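Long-range contacts in beta-xylanase (Caldicellulosiruptor kristjanssonii, PDB 7NWN), which probably binds carbohydrate through this family 9 carbohydrate-binding module, one part of a multimodular xylanase that hydrolyses the beta-1,4-linked backbone of xylan: residues Y27-I32 with M64-A69; G34-I39 with G143-A148; N58-L63 with L73-D78; V117-F122 with T137-D142. One frame throughout, in Å; residues are numbered along the deposited sequence.

Overall arrangement
The four contacts gather on one antiparallel sheet of a beta-rich module, with strand order 58-66, 69-77, 143-151, 133-140. Contact 3 is the hairpin of its first two strands; contact 1 lies about 18 Å away, centre to centre, where a loop crosses the far end of strand 58-66. Contact 2 lays the continuation of that loop on strand 143-151, its centre about 9 Å from that of contact 3, and shares a calcium ion with contact 1. Contact 4 reaches edge strand 133-140 from strand 112-118 of the other sheet. Contacts 3 and 4 follow one another inside the loop closed by contact 2. Calcium thus ties an early loop to strand 143-151, far along the chain.

Contact 1. Residues Y27-I32 with M64-A69; sequences YGSPVI and MWDDNA. With CA (calcium ion), chain R; EDO (1,2-ethanediol), chain O; EDO (1,2-ethanediol), chain J.
A single beta bridge, Tyr-27 with Trp-65, fastens the loop before the calcium site to the end of a hairpin strand. Gly-28 N donates to Trp-65 O at 2.7 Å, and beside this bond the Tyr-27 ring stands edge-to-face on the indole. With its CG anti to the backbone N (chi1 -179°), Tyr-27 sets CD2 over the indole face, 3.7 Å from Trp-65 CZ2, with the ring planes 88° apart. Its hydroxyl makes a weak bond to Asp-67 OD1, which also salt-bridges Arg-205. Glycine suits position 28 because a side chain there would collide with Met-64 SD, which lies 3.6 Å from Gly-28 CA. In one of its two conformers Ser-29 OG donates to Asp-66 OD2 at 2.8 Å, an oxygen also hydrogen-bonded to Tyr-71 OH; Asp-66 OD1 accepts from Asn-68 N in an Asx turn that begins the hairpin bend. Further on, Val-31 O binds calcium. Met-64 packs against Trp-40 and Tyr-71, the latter on neighbouring strand 69-77, while Trp-65 NE1 reaches Lys-203 O beyond strand 198-202.

Contact 2. Residues G34-I39 with G143-A148; sequences GEVDDI and GYRVEA. With CA (calcium ion), chain R.
Calcium coordination joins the loop 34-39 to strand 143-148. Glu-147 grips the ion with both carboxylate oxygens, OE1 at 2.5 Å and OE2 at 2.4 Å from the calcium, its extended chain reaching out from the strand. From the loop come Glu-35 O and Asp-37 OD1, the Asp-37 carboxylate standing 82° to that of Glu-147; Val-31, Asp-33 and a water complete the site. Hydrogen bonds hold Gly-34 at both ends: its N donates to Glu-147 OE1 at 2.8 Å, and its O accepts from Arg-145 NH1 at 2.9 Å, almost straight at 165° and in the guanidinium plane. Its positive phi (84°) is one that glycine tolerates readily. For van der Waals contact, Val-36 CG2 sits over the centre of one guanidinium face, 3.4 Å from Arg-145 CZ. A leucine in place of Arg-145 would probably leave Gly-34 O and the salt-bridged Glu-75 without their partner and let the loop shift beside the calcium. Trp-40 NE1 also donates to Glu-147 OE2. The cation probably offsets the repulsion between the close carboxylate oxygens of Asp-37 and Glu-147, so the loop's conformation is likely to depend on bound calcium.

Contact 3. Residues N58-L63 with L73-D78; sequences NAKFKL and LAEVYD. With CA (calcium ion), chain Q.
Three hydrogen-bonded pairs, Asn-58 with Tyr-77, Lys-60 with Glu-75 and Lys-62 with Leu-73, join these strands, each by two backbone bonds. Between them lie the non-hydrogen-bonded pairs Ala-59 with Val-76 and Phe-61 with Ala-74, whose small alanines suit the close backbones: Phe-61 CB is 4.0 Å from Ala-74 CB. On the opposite face Asn-58, its CG between the backbone N and the carbonyl carbon (chi1 58°), brings ND2 obliquely to 3.4 Å from Tyr-77 CD2, amide and ring planes 14° apart. A glycine in place of Asn-58 would probably remove the amide beside CD2 and leave the ring freer to turn. In the Lys-60 conformer modelled here, one of two, a water accepts from Lys-60 NZ at 2.8 Å and donates to Glu-75 OE1. Farther out, Arg-145 salt-bridges Glu-75, Trp-45 makes cation-pi contacts with Lys-60 and Lys-62, whose NZ also hydrogen-bonds Trp-40 O, and Phe-166 stacks on Phe-61. Asp-78 chelates a second calcium. This is an antiparallel beta hairpin, one face packed on strand 161-171 of the other sheet, as in a beta-sandwich.

Contact 4. Residues V117-F122 with T137-D142; sequences VNYNNF and TKLLPD
Tyr-119 O accepts the hydroxyl proton of Thr-137 OG1 at 2.9 Å, the donor standing above the carbonyl plane. Threonine fits because its two branches do different work: OG1, set between the backbone N and the carbonyl carbon (chi1 62°), is turned to the Tyr-119 carbonyl while the methyl CG2 lies 3.5 Å from Asn-118 O and 3.4 Å from Asn-121 OD1. That methyl also meets Val-117 CG2 tip to tip at 4.2 Å. Asn-121 OD1 itself accepts from Thr-135 OG1 on the same strand. Beside them, Leu-139 CD2 approaches Tyr-119 CD2 obliquely at 4.0 Å; the tyrosine hydroxyl bonds to Ser-83, and its ring packs on Tyr-144. The receiving carbonyl lies in a type I turn, Asn-118 to Asn-121, where Asn-118 OD1 accepts from Phe-122 N at 2.9 Å. Asn-121 has a positive phi (74°), which asparagine tolerates better than most residues. With one side-chain bond and a few methyl contacts, the contact probably helps hold the turn against edge strand 133-140 without joining the two backbones as a sheet.

Contact 1. Residues Y27-I32 with M64-A69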
loop_
_atom_site.group_PDB
_atom_site.type_symbol
_atom_site.label_atom_id
_atom_site.label_comp_id
_atom_site.label_asym_id
_atom_site.label_seq_id
_atom_site.Cartn_x
_atom_site.Cartn_y
_atom_site.Cartn_z
ATOM N N TYR A 27 4.228 -12.595 -8.344
ATOM C CA TYR A 27 3.134 -12.528 -9.295
ATOM C C TYR A 27 1.964 -13.311 -8.709
ATOM O O TYR A 27 2.142 -14.427 -8.200
ATOM C CB TYR A 27 3.548 -13.145 -10.637
ATOM C CG TYR A 27 2.446 -13.080 -11.657
ATOM C CD1 TYR A 27 1.502 -14.101 -11.765
ATOM C CD2 TYR A 27 2.343 -12.004 -12.505
ATOM C CE1 TYR A 27 0.470 -14.034 -12.692
ATOM C CE2 TYR A 27 1.305 -11.917 -13.416
ATOM C CZ TYR A 27 0.377 -12.932 -13.528
ATOM O OH TYR A 27 -0.601 -12.796 -14.465
ATOM N N GLY A 28 0.773 -12.709 -8.789
ATOM C CA GLY A 28 -0.413 -13.379 -8.241
ATOM C C GLY A 28 -1.611 -12.446 -8.270
ATOM O O GLY A 28 -1.441 -11.232 -8.402
ATOM N N SER A 29 -2.810 -13.040 -8.216
ATOM C CA SER A 29 -4.060 -12.325 -8.404
ATOM C C SER A 29 -4.960 -12.632 -7.209
ATOM O O SER A 29 -5.655 -13.635 -7.202
ATOM C CB SER A 29 -4.738 -12.736 -9.694
ATOM O OG SER A 29 -3.975 -12.355 -10.829
ATOM N N PRO A 30 -4.943 -11.817 -6.133
ATOM C CA PRO A 30 -5.877 -12.016 -5.023
ATOM C C PRO A 30 -7.283 -11.449 -5.245
ATOM O O PRO A 30 -7.540 -10.594 -6.122
ATOM C CB PRO A 30 -5.242 -11.293 -3.840
ATOM C CG PRO A 30 -4.262 -10.312 -4.451
ATOM C CD PRO A 30 -3.932 -10.776 -5.863
ATOM N N VAL A 31 -8.183 -11.954 -4.405
ATOM C CA VAL A 31 -9.571 -11.500 -4.389
ATOM C C VAL A 31 -9.688 -10.355 -3.386
ATOM O O VAL A 31 -9.286 -10.519 -2.228
ATOM C CB VAL A 31 -10.471 -12.700 -4.033
ATOM C CG1 VAL A 31 -11.937 -12.292 -3.800
ATOM C CG2 VAL A 31 -10.353 -13.779 -5.146
ATOM N N ILE A 32 -10.307 -9.242 -3.825
ATOM C CA ILE A 32 -10.413 -8.049 -2.982
ATOM C C ILE A 32 -11.670 -8.194 -2.114
ATOM O O ILE A 32 -12.797 -8.029 -2.625
ATOM C CB ILE A 32 -10.437 -6.742 -3.838
ATOM C CG1 ILE A 32 -9.213 -6.637 -4.780
ATOM C CG2 ILE A 32 -10.537 -5.510 -2.926
ATOM C CD1 ILE A 32 -7.894 -6.670 -4.024
ATOM N N MET A 64 1.789 -7.875 -4.126
ATOM C CA MET A 64 1.668 -8.897 -5.161
ATOM C C MET A 64 1.345 -8.137 -6.442
ATOM O O MET A 64 0.809 -7.032 -6.365
ATOM C CB MET A 64 0.546 -9.877 -4.787
ATOM C CG MET A 64 0.571 -11.212 -5.538
ATOM S SD MET A 64 -0.534 -12.460 -4.799
ATOM C CE MET A 64 0.218 -12.698 -3.213
ATOM N N TRP A 65 1.706 -8.681 -7.613
ATOM C CA TRP A 65 1.329 -8.032 -8.862
ATOM C C TRP A 65 0.756 -9.038 -9.851
ATOM O O TRP A 65 1.112 -10.209 -9.822
ATOM C CB TRP A 65 2.541 -7.342 -9.505
ATOM C CG TRP A 65 3.573 -8.283 -10.066
ATOM C CD1 TRP A 65 4.509 -8.999 -9.370
ATOM C CD2 TRP A 65 3.792 -8.577 -11.456
ATOM N NE1 TRP A 65 5.310 -9.716 -10.227
ATOM C CE2 TRP A 65 4.905 -9.457 -11.520
ATOM C CE3 TRP A 65 3.168 -8.178 -12.649
ATOM C CZ2 TRP A 65 5.377 -9.959 -12.741
ATOM C CZ3 TRP A 65 3.678 -8.623 -13.862
ATOM C CH2 TRP A 65 4.732 -9.543 -13.890
ATOM N N ASP A 66 -0.099 -8.534 -10.732
ATOM C CA ASP A 66 -0.515 -9.312 -11.879
ATOM C C ASP A 66 -0.402 -8.431 -13.123
ATOM O O ASP A 66 -0.034 -7.267 -13.027
ATOM C CB ASP A 66 -1.879 -9.990 -11.675
ATOM C CG ASP A 66 -3.097 -9.080 -11.659
ATOM O OD1 ASP A 66 -3.060 -7.985 -12.258
ATOM O OD2 ASP A 66 -4.131 -9.528 -11.128
ATOM N N ASP A 67 -0.859 -8.956 -14.262
ATOM C CA ASP A 67 -0.710 -8.258 -15.527
ATOM C C ASP A 67 -1.367 -6.888 -15.493
ATOM O O ASP A 67 -0.964 -6.073 -16.306
ATOM C CB ASP A 67 -1.295 -9.043 -16.717
ATOM C CG ASP A 67 -0.493 -10.304 -17.009
ATOM O OD1 ASP A 67 0.651 -10.446 -16.488
ATOM O OD2 ASP A 67 -1.038 -11.166 -17.672
ATOM N N ASN A 68 -2.395 -6.672 -14.635
ATOM C CA ASN A 68 -3.194 -5.463 -14.711
ATOM C C ASN A 68 -3.024 -4.519 -13.502
ATOM O O ASN A 68 -3.587 -3.421 -13.518
ATOM C CB ASN A 68 -4.685 -5.795 -14.849
ATOM C CG ASN A 68 -4.945 -6.712 -16.029
ATOM O OD1 ASN A 68 -4.601 -6.350 -17.148
ATOM N ND2 ASN A 68 -5.544 -7.874 -15.785
ATOM N N ALA A 69 -2.354 -4.966 -12.434
ATOM C CA ALA A 69 -2.552 -4.341 -11.124
ATOM C C ALA A 69 -1.423 -4.657 -10.168
ATOM O O ALA A 69 -0.762 -5.701 -10.257
ATOM C CB ALA A 69 -3.862 -4.765 -10.492
HETATM CA CA CA R . -8.652 -11.293 -0.187
HETATM C C1 EDO O . -6.590 -16.351 -8.031
HETATM O O1 EDO O . -6.865 -15.746 -6.765
HETATM C C2 EDO O . -5.198 -16.849 -8.231
HETATM O O2 EDO O . -4.912 -18.063 -7.543
HETATM C C1 EDO J . -3.395 -3.703 -18.848
HETATM O O1 EDO J . -2.111 -4.290 -18.691
HETATM C C2 EDO J . -3.410 -2.259 -18.523
HETATM O O2 EDO J . -3.029 -1.438 -19.618
HETATM O O HOH W 1 -9.823 -13.444 -0.214
#

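Contact 2. Residues G34-I39 with G143-A148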
loop_
_atom_site.group_PDB
_atom_site.type_symbol
_atom_site.label_atom_id
_atom_site.label_comp_id
_atom_site.label_asym_id
_atom_site.label_seq_id
_atom_site.Cartn_x
_atom_site.Cartn_y
_atom_site.Cartn_z
ATOM N N GLY A 34 -11.036 -8.120 1.850
ATOM C CA GLY A 34 -10.651 -7.924 3.237
ATOM C C GLY A 34 -10.230 -9.228 3.930
ATOM O O GLY A 34 -9.899 -9.211 5.120
ATOM N N GLU A 35 -10.264 -10.351 3.195
ATOM C CA GLU A 35 -9.884 -11.662 3.758
ATOM C C GLU A 35 -8.529 -12.065 3.154
ATOM O O GLU A 35 -8.202 -11.689 2.015
ATOM C CB GLU A 35 -10.942 -12.724 3.394
ATOM C CG GLU A 35 -12.359 -12.403 3.904
ATOM C CD GLU A 35 -12.521 -12.474 5.444
ATOM O OE1 GLU A 35 -11.743 -13.184 6.117
ATOM O OE2 GLU A 35 -13.330 -11.687 5.993
ATOM N N VAL A 36 -7.770 -12.863 3.904
ATOM C CA VAL A 36 -6.411 -13.229 3.547
ATOM C C VAL A 36 -6.507 -14.473 2.686
ATOM O O VAL A 36 -6.641 -15.585 3.206
ATOM C CB VAL A 36 -5.544 -13.521 4.790
ATOM C CG1 VAL A 36 -4.105 -13.884 4.399
ATOM C CG2 VAL A 36 -5.579 -12.354 5.781
ATOM N N ASP A 37 -6.431 -14.264 1.378
ATOM C CA ASP A 37 -6.363 -15.362 0.405
ATOM C C ASP A 37 -5.221 -16.302 0.798
ATOM O O ASP A 37 -4.160 -15.831 1.238
ATOM C CB ASP A 37 -5.911 -14.860 -0.985
ATOM C CG ASP A 37 -6.805 -13.763 -1.552
ATOM O OD1 ASP A 37 -7.013 -12.764 -0.855
ATOM O OD2 ASP A 37 -7.295 -13.919 -2.691
ATOM N N ASP A 38 -5.428 -17.607 0.551
ATOM C CA ASP A 38 -4.397 -18.630 0.666
ATOM C C ASP A 38 -3.091 -18.151 -0.006
ATOM O O ASP A 38 -2.002 -18.231 0.576
ATOM C CB ASP A 38 -4.923 -19.928 0.002
ATOM C CG ASP A 38 -3.824 -20.946 -0.320
ATOM O OD1 ASP A 38 -3.019 -21.208 0.560
ATOM O OD2 ASP A 38 -3.765 -21.459 -1.498
ATOM N N ILE A 39 -3.183 -17.556 -1.196
ATOM C CA ILE A 39 -1.964 -17.181 -1.915
ATOM C C ILE A 39 -1.149 -16.082 -1.214
ATOM O O ILE A 39 0.062 -15.993 -1.472
ATOM C CB ILE A 39 -2.225 -16.787 -3.368
ATOM C CG1 ILE A 39 -3.111 -15.536 -3.518
ATOM C CG2 ILE A 39 -2.725 -18.002 -4.188
ATOM C CD1 ILE A 39 -3.202 -15.067 -4.993
ATOM N N GLY A 143 -7.331 -4.024 15.759
ATOM C CA GLY A 143 -6.761 -3.357 14.601
ATOM C C GLY A 143 -7.666 -3.462 13.383
ATOM O O GLY A 143 -8.901 -3.547 13.514
ATOM N N TYR A 144 -7.023 -3.496 12.206
ATOM C CA TYR A 144 -7.832 -3.515 11.000
ATOM C C TYR A 144 -6.927 -4.032 9.898
ATOM O O TYR A 144 -5.706 -4.073 10.071
ATOM C CB TYR A 144 -8.437 -2.133 10.674
ATOM C CG TYR A 144 -7.459 -1.005 10.398
ATOM C CD1 TYR A 144 -6.912 -0.244 11.441
ATOM C CD2 TYR A 144 -7.133 -0.622 9.085
ATOM C CE1 TYR A 144 -6.042 0.822 11.217
ATOM C CE2 TYR A 144 -6.288 0.466 8.847
ATOM C CZ TYR A 144 -5.726 1.174 9.910
ATOM O OH TYR A 144 -4.882 2.226 9.669
ATOM N N ARG A 145 -7.556 -4.426 8.783
ATOM C CA ARG A 145 -6.829 -4.901 7.627
ATOM C C ARG A 145 -7.321 -4.066 6.439
ATOM O O ARG A 145 -8.512 -3.740 6.406
ATOM C CB ARG A 145 -7.209 -6.371 7.409
ATOM C CG ARG A 145 -6.572 -6.976 6.168
ATOM C CD ARG A 145 -6.952 -8.450 5.995
ATOM N NE ARG A 145 -6.451 -9.258 7.102
ATOM C CZ ARG A 145 -7.201 -10.097 7.797
ATOM N NH1 ARG A 145 -8.476 -10.276 7.451
ATOM N NH2 ARG A 145 -6.643 -10.740 8.828
ATOM N N VAL A 146 -6.407 -3.774 5.487
ATOM C CA VAL A 146 -6.724 -3.107 4.233
ATOM C C VAL A 146 -6.275 -4.075 3.149
ATOM O O VAL A 146 -5.200 -4.644 3.280
ATOM C CB VAL A 146 -5.974 -1.771 4.092
ATOM C CG1 VAL A 146 -6.175 -1.177 2.694
ATOM C CG2 VAL A 146 -6.450 -0.798 5.205
ATOM N N GLU A 147 -7.151 -4.316 2.170
ATOM C CA GLU A 147 -6.744 -5.047 0.980
ATOM C C GLU A 147 -7.061 -4.158 -0.223
ATOM O O GLU A 147 -8.198 -3.756 -0.362
ATOM C CB GLU A 147 -7.530 -6.348 0.912
ATOM C CG GLU A 147 -6.950 -7.326 -0.141
ATOM C CD GLU A 147 -7.537 -8.727 -0.029
ATOM O OE1 GLU A 147 -8.712 -8.852 0.408
ATOM O OE2 GLU A 147 -6.808 -9.702 -0.330
ATOM N N ALA A 148 -6.046 -3.864 -1.045
ATOM C CA ALA A 148 -6.121 -2.786 -2.036
ATOM C C ALA A 148 -5.615 -3.290 -3.393
ATOM O O ALA A 148 -4.645 -4.063 -3.469
ATOM C CB ALA A 148 -5.304 -1.593 -1.569
HETATM CA CA CA R . -8.652 -11.293 -0.187
HETATM O O HOH W 1 -9.823 -13.444 -0.214
#

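Contact 3. Residues N58-L63 with L73-D78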
loop_
_atom_site.group_PDB
_atom_site.type_symbol
_atom_site.label_atom_id
_atom_site.label_comp_id
_atom_site.label_asym_id
_atom_site.label_seq_id
_atom_site.Cartn_x
_atom_site.Cartn_y
_atom_site.Cartn_z
ATOM N N ASN A 58 1.489 -0.678 15.329
ATOM C CA ASN A 58 2.473 -1.208 14.403
ATOM C C ASN A 58 1.712 -1.813 13.227
ATOM O O ASN A 58 0.483 -1.900 13.286
ATOM C CB ASN A 58 3.488 -2.167 15.031
ATOM C CG ASN A 58 2.798 -3.341 15.678
ATOM O OD1 ASN A 58 2.500 -4.328 15.022
ATOM N ND2 ASN A 58 2.497 -3.216 16.959
ATOM N N ALA A 59 2.449 -2.164 12.159
ATOM C CA ALA A 59 1.801 -2.561 10.928
ATOM C C ALA A 59 2.731 -3.465 10.138
ATOM O O ALA A 59 3.937 -3.480 10.375
ATOM C CB ALA A 59 1.435 -1.344 10.107
ATOM N N LYS A 60 2.134 -4.165 9.169
ATOM C CA LYS A 60 2.873 -4.946 8.200
ATOM C C LYS A 60 2.091 -4.907 6.896
ATOM O O LYS A 60 0.908 -4.557 6.875
ATOM C CB LYS A 60 3.074 -6.358 8.752
ATOM C CG LYS A 60 1.829 -6.992 9.380
ATOM C CD LYS A 60 2.080 -8.377 9.989
ATOM C CE LYS A 60 0.952 -8.984 10.816
ATOM N NZ LYS A 60 1.355 -10.300 11.390
ATOM N N PHE A 61 2.759 -5.254 5.800
ATOM C CA PHE A 61 2.033 -5.312 4.540
ATOM C C PHE A 61 2.744 -6.290 3.619
ATOM O O PHE A 61 3.949 -6.522 3.784
ATOM C CB PHE A 61 1.878 -3.914 3.928
ATOM C CG PHE A 61 3.173 -3.344 3.411
ATOM C CD1 PHE A 61 4.023 -2.626 4.249
ATOM C CD2 PHE A 61 3.548 -3.537 2.080
ATOM C CE1 PHE A 61 5.233 -2.125 3.771
ATOM C CE2 PHE A 61 4.754 -3.032 1.592
ATOM C CZ PHE A 61 5.605 -2.332 2.438
ATOM N N LYS A 62 1.962 -6.820 2.662
ATOM C CA LYS A 62 2.446 -7.709 1.618
ATOM C C LYS A 62 2.068 -7.085 0.285
ATOM O O LYS A 62 1.087 -6.340 0.225
ATOM C CB LYS A 62 1.781 -9.071 1.763
ATOM C CG LYS A 62 2.262 -9.839 2.995
ATOM C CD LYS A 62 1.624 -11.215 3.159
ATOM C CE LYS A 62 2.286 -12.004 4.283
ATOM N NZ LYS A 62 1.774 -13.370 4.330
ATOM N N LEU A 63 2.817 -7.451 -0.754
ATOM C CA LEU A 63 2.622 -6.908 -2.080
ATOM C C LEU A 63 2.511 -8.086 -3.018
ATOM O O LEU A 63 3.132 -9.124 -2.759
ATOM C CB LEU A 63 3.845 -6.050 -2.479
ATOM C CG LEU A 63 4.013 -4.716 -1.746
ATOM C CD1 LEU A 63 5.195 -3.899 -2.324
ATOM C CD2 LEU A 63 2.729 -3.898 -1.804
ATOM N N LEU A 73 -1.775 -5.858 0.815
ATOM C CA LEU A 73 -2.515 -6.336 1.978
ATOM C C LEU A 73 -1.808 -5.740 3.195
ATOM O O LEU A 73 -0.636 -6.049 3.389
ATOM C CB LEU A 73 -2.428 -7.870 2.033
ATOM C CG LEU A 73 -3.034 -8.497 3.298
ATOM C CD1 LEU A 73 -4.522 -8.486 3.132
ATOM C CD2 LEU A 73 -2.564 -9.947 3.415
ATOM N N ALA A 74 -2.488 -4.859 3.938
ATOM C CA ALA A 74 -1.878 -4.281 5.116
ATOM C C ALA A 74 -2.681 -4.710 6.341
ATOM O O ALA A 74 -3.920 -4.718 6.317
ATOM C CB ALA A 74 -1.812 -2.768 4.978
ATOM N N GLU A 75 -1.956 -5.048 7.420
ATOM C CA GLU A 75 -2.611 -5.170 8.722
ATOM C C GLU A 75 -1.973 -4.209 9.724
ATOM O O GLU A 75 -0.727 -4.107 9.814
ATOM C CB GLU A 75 -2.461 -6.601 9.252
ATOM C CG GLU A 75 -3.339 -7.538 8.483
ATOM C CD GLU A 75 -3.372 -8.984 8.952
ATOM O OE1 GLU A 75 -2.889 -9.271 10.049
ATOM O OE2 GLU A 75 -3.914 -9.804 8.209
ATOM N N VAL A 76 -2.855 -3.535 10.474
ATOM C CA VAL A 76 -2.413 -2.561 11.446
ATOM C C VAL A 76 -2.886 -3.032 12.830
ATOM O O VAL A 76 -4.087 -3.210 13.021
ATOM C CB VAL A 76 -2.996 -1.165 11.107
ATOM C CG1 VAL A 76 -2.560 -0.113 12.143
ATOM C CG2 VAL A 76 -2.621 -0.706 9.684
ATOM N N TYR A 77 -1.952 -3.146 13.772
ATOM C CA TYR A 77 -2.261 -3.272 15.187
ATOM C C TYR A 77 -2.384 -1.862 15.772
ATOM O O TYR A 77 -1.423 -1.094 15.774
ATOM C CB TYR A 77 -1.155 -4.085 15.868
ATOM C CG TYR A 77 -1.318 -4.161 17.365
ATOM C CD1 TYR A 77 -2.105 -5.148 17.954
ATOM C CD2 TYR A 77 -0.699 -3.221 18.194
ATOM C CE1 TYR A 77 -2.280 -5.204 19.332
ATOM C CE2 TYR A 77 -0.879 -3.248 19.567
ATOM C CZ TYR A 77 -1.670 -4.246 20.132
ATOM O OH TYR A 77 -1.854 -4.271 21.483
ATOM N N ASP A 78 -3.593 -1.540 16.249
ATOM C CA ASP A 78 -3.954 -0.223 16.696
ATOM C C ASP A 78 -5.171 -0.372 17.602
ATOM O O ASP A 78 -6.289 -0.525 17.124
ATOM C CB ASP A 78 -4.232 0.706 15.522
ATOM C CG ASP A 78 -4.478 2.173 15.896
ATOM O OD1 ASP A 78 -4.477 2.543 17.104
ATOM O OD2 ASP A 78 -4.648 2.942 14.956
HETATM CA CA CA Q . -5.369 4.854 16.352
HETATM O O HOH W 2 -1.137 -11.518 10.886
HETATM O O HOH W 3 -4.205 4.952 18.664
#

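Contact 4. Residues V117-F122 with T137-D142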
loop_
_atom_site.group_PDB
_atom_site.type_symbol
_atom_site.label_atom_id
_atom_site.label_comp_id
_atom_site.label_asym_id
_atom_site.label_seq_id
_atom_site.Cartn_x
_atom_site.Cartn_y
_atom_site.Cartn_z
ATOM N N VAL A 117 -6.636 5.118 2.436
ATOM C CA VAL A 117 -7.909 4.508 2.800
ATOM C C VAL A 117 -7.888 4.363 4.321
ATOM O O VAL A 117 -6.849 3.995 4.899
ATOM C CB VAL A 117 -8.140 3.148 2.082
ATOM C CG1 VAL A 117 -6.990 2.167 2.271
ATOM C CG2 VAL A 117 -9.475 2.501 2.419
ATOM N N ASN A 118 -8.992 4.762 4.966
ATOM C CA ASN A 118 -9.094 4.611 6.413
ATOM C C ASN A 118 -9.690 3.241 6.788
ATOM O O ASN A 118 -10.107 2.484 5.917
ATOM C CB ASN A 118 -9.836 5.805 7.024
ATOM C CG ASN A 118 -11.346 5.791 6.871
ATOM O OD1 ASN A 118 -11.952 4.814 6.443
ATOM N ND2 ASN A 118 -11.988 6.883 7.273
ATOM N N TYR A 119 -9.789 2.948 8.104
ATOM C CA TYR A 119 -10.179 1.618 8.562
ATOM C C TYR A 119 -11.649 1.360 8.221
ATOM O O TYR A 119 -12.006 0.203 8.210
ATOM C CB TYR A 119 -9.922 1.426 10.073
ATOM C CG TYR A 119 -10.681 2.409 10.924
ATOM C CD1 TYR A 119 -10.176 3.685 11.164
ATOM C CD2 TYR A 119 -11.964 2.128 11.363
ATOM C CE1 TYR A 119 -10.900 4.622 11.896
ATOM C CE2 TYR A 119 -12.688 3.045 12.122
ATOM C CZ TYR A 119 -12.164 4.305 12.381
ATOM O OH TYR A 119 -12.891 5.255 13.069
ATOM N N ASN A 120 -12.471 2.402 7.929
ATOM C CA ASN A 120 -13.864 2.245 7.480
ATOM C C ASN A 120 -13.976 2.150 5.950
ATOM O O ASN A 120 -15.092 2.234 5.399
ATOM C CB ASN A 120 -14.783 3.375 7.966
ATOM C CG ASN A 120 -15.048 3.234 9.444
ATOM O OD1 ASN A 120 -15.116 2.112 9.954
ATOM N ND2 ASN A 120 -15.096 4.354 10.142
ATOM N N ASN A 121 -12.816 2.043 5.293
ATOM C CA ASN A 121 -12.754 1.876 3.838
ATOM C C ASN A 121 -13.067 3.149 3.051
ATOM O O ASN A 121 -13.372 3.059 1.837
ATOM C CB ASN A 121 -13.686 0.783 3.314
ATOM C CG ASN A 121 -13.147 0.221 2.001
ATOM O OD1 ASN A 121 -11.936 0.066 1.855
ATOM N ND2 ASN A 121 -14.044 -0.126 1.086
ATOM N N PHE A 122 -12.940 4.312 3.725
ATOM C CA PHE A 122 -13.126 5.612 3.067
ATOM C C PHE A 122 -11.818 5.967 2.359
ATOM O O PHE A 122 -10.760 6.080 2.990
ATOM C CB PHE A 122 -13.499 6.691 4.105
ATOM C CG PHE A 122 -13.536 8.091 3.539
ATOM C CD1 PHE A 122 -14.495 8.451 2.603
ATOM C CD2 PHE A 122 -12.595 9.049 3.922
ATOM C CE1 PHE A 122 -14.518 9.726 2.047
ATOM C CE2 PHE A 122 -12.633 10.333 3.385
ATOM C CZ PHE A 122 -13.587 10.659 2.434
ATOM N N THR A 137 -11.858 -3.204 3.649
ATOM C CA THR A 137 -11.185 -3.231 4.933
ATOM C C THR A 137 -11.952 -4.204 5.827
ATOM O O THR A 137 -13.071 -4.574 5.537
ATOM C CB THR A 137 -11.126 -1.849 5.623
ATOM O OG1 THR A 137 -12.455 -1.419 5.880
ATOM C CG2 THR A 137 -10.392 -0.815 4.796
ATOM N N LYS A 138 -11.316 -4.604 6.914
ATOM C CA LYS A 138 -11.988 -5.449 7.878
ATOM C C LYS A 138 -11.508 -4.999 9.250
ATOM O O LYS A 138 -10.305 -4.855 9.445
ATOM C CB LYS A 138 -11.615 -6.915 7.664
ATOM C CG LYS A 138 -12.407 -7.873 8.580
ATOM C CD LYS A 138 -12.095 -9.349 8.315
ATOM C CE LYS A 138 -13.038 -10.262 9.111
ATOM N NZ LYS A 138 -12.591 -11.642 8.923
ATOM N N LEU A 139 -12.449 -4.855 10.186
ATOM C CA LEU A 139 -12.134 -4.656 11.598
ATOM C C LEU A 139 -11.669 -5.962 12.234
ATOM O O LEU A 139 -12.329 -6.983 12.111
ATOM C CB LEU A 139 -13.392 -4.135 12.314
ATOM C CG LEU A 139 -13.857 -2.741 11.902
ATOM C CD1 LEU A 139 -14.862 -2.207 12.927
ATOM C CD2 LEU A 139 -12.667 -1.785 11.811
ATOM N N LEU A 140 -10.517 -5.907 12.906
ATOM C CA LEU A 140 -9.963 -7.046 13.611
ATOM C C LEU A 140 -9.938 -6.696 15.104
ATOM O O LEU A 140 -9.921 -5.524 15.463
ATOM C CB LEU A 140 -8.521 -7.337 13.135
ATOM C CG LEU A 140 -8.338 -7.589 11.626
ATOM C CD1 LEU A 140 -6.861 -7.911 11.343
ATOM C CD2 LEU A 140 -9.194 -8.790 11.194
ATOM N N PRO A 141 -9.888 -7.704 16.010
ATOM C CA PRO A 141 -9.614 -7.428 17.431
ATOM C C PRO A 141 -8.288 -6.644 17.475
ATOM O O PRO A 141 -7.269 -7.043 16.914
ATOM C CB PRO A 141 -9.471 -8.852 18.017
ATOM C CG PRO A 141 -10.331 -9.713 17.097
ATOM C CD PRO A 141 -10.016 -9.137 15.709
ATOM N N ASP A 142 -8.280 -5.472 18.097
ATOM C CA ASP A 142 -7.031 -4.697 18.140
ATOM C C ASP A 142 -6.504 -4.152 16.804
ATOM O O ASP A 142 -5.330 -3.807 16.721
ATOM C CB ASP A 142 -5.920 -5.460 18.857
ATOM C CG ASP A 142 -6.365 -5.913 20.249
ATOM O OD1 ASP A 142 -6.910 -5.062 21.038
ATOM O OD2 ASP A 142 -6.226 -7.122 20.516
#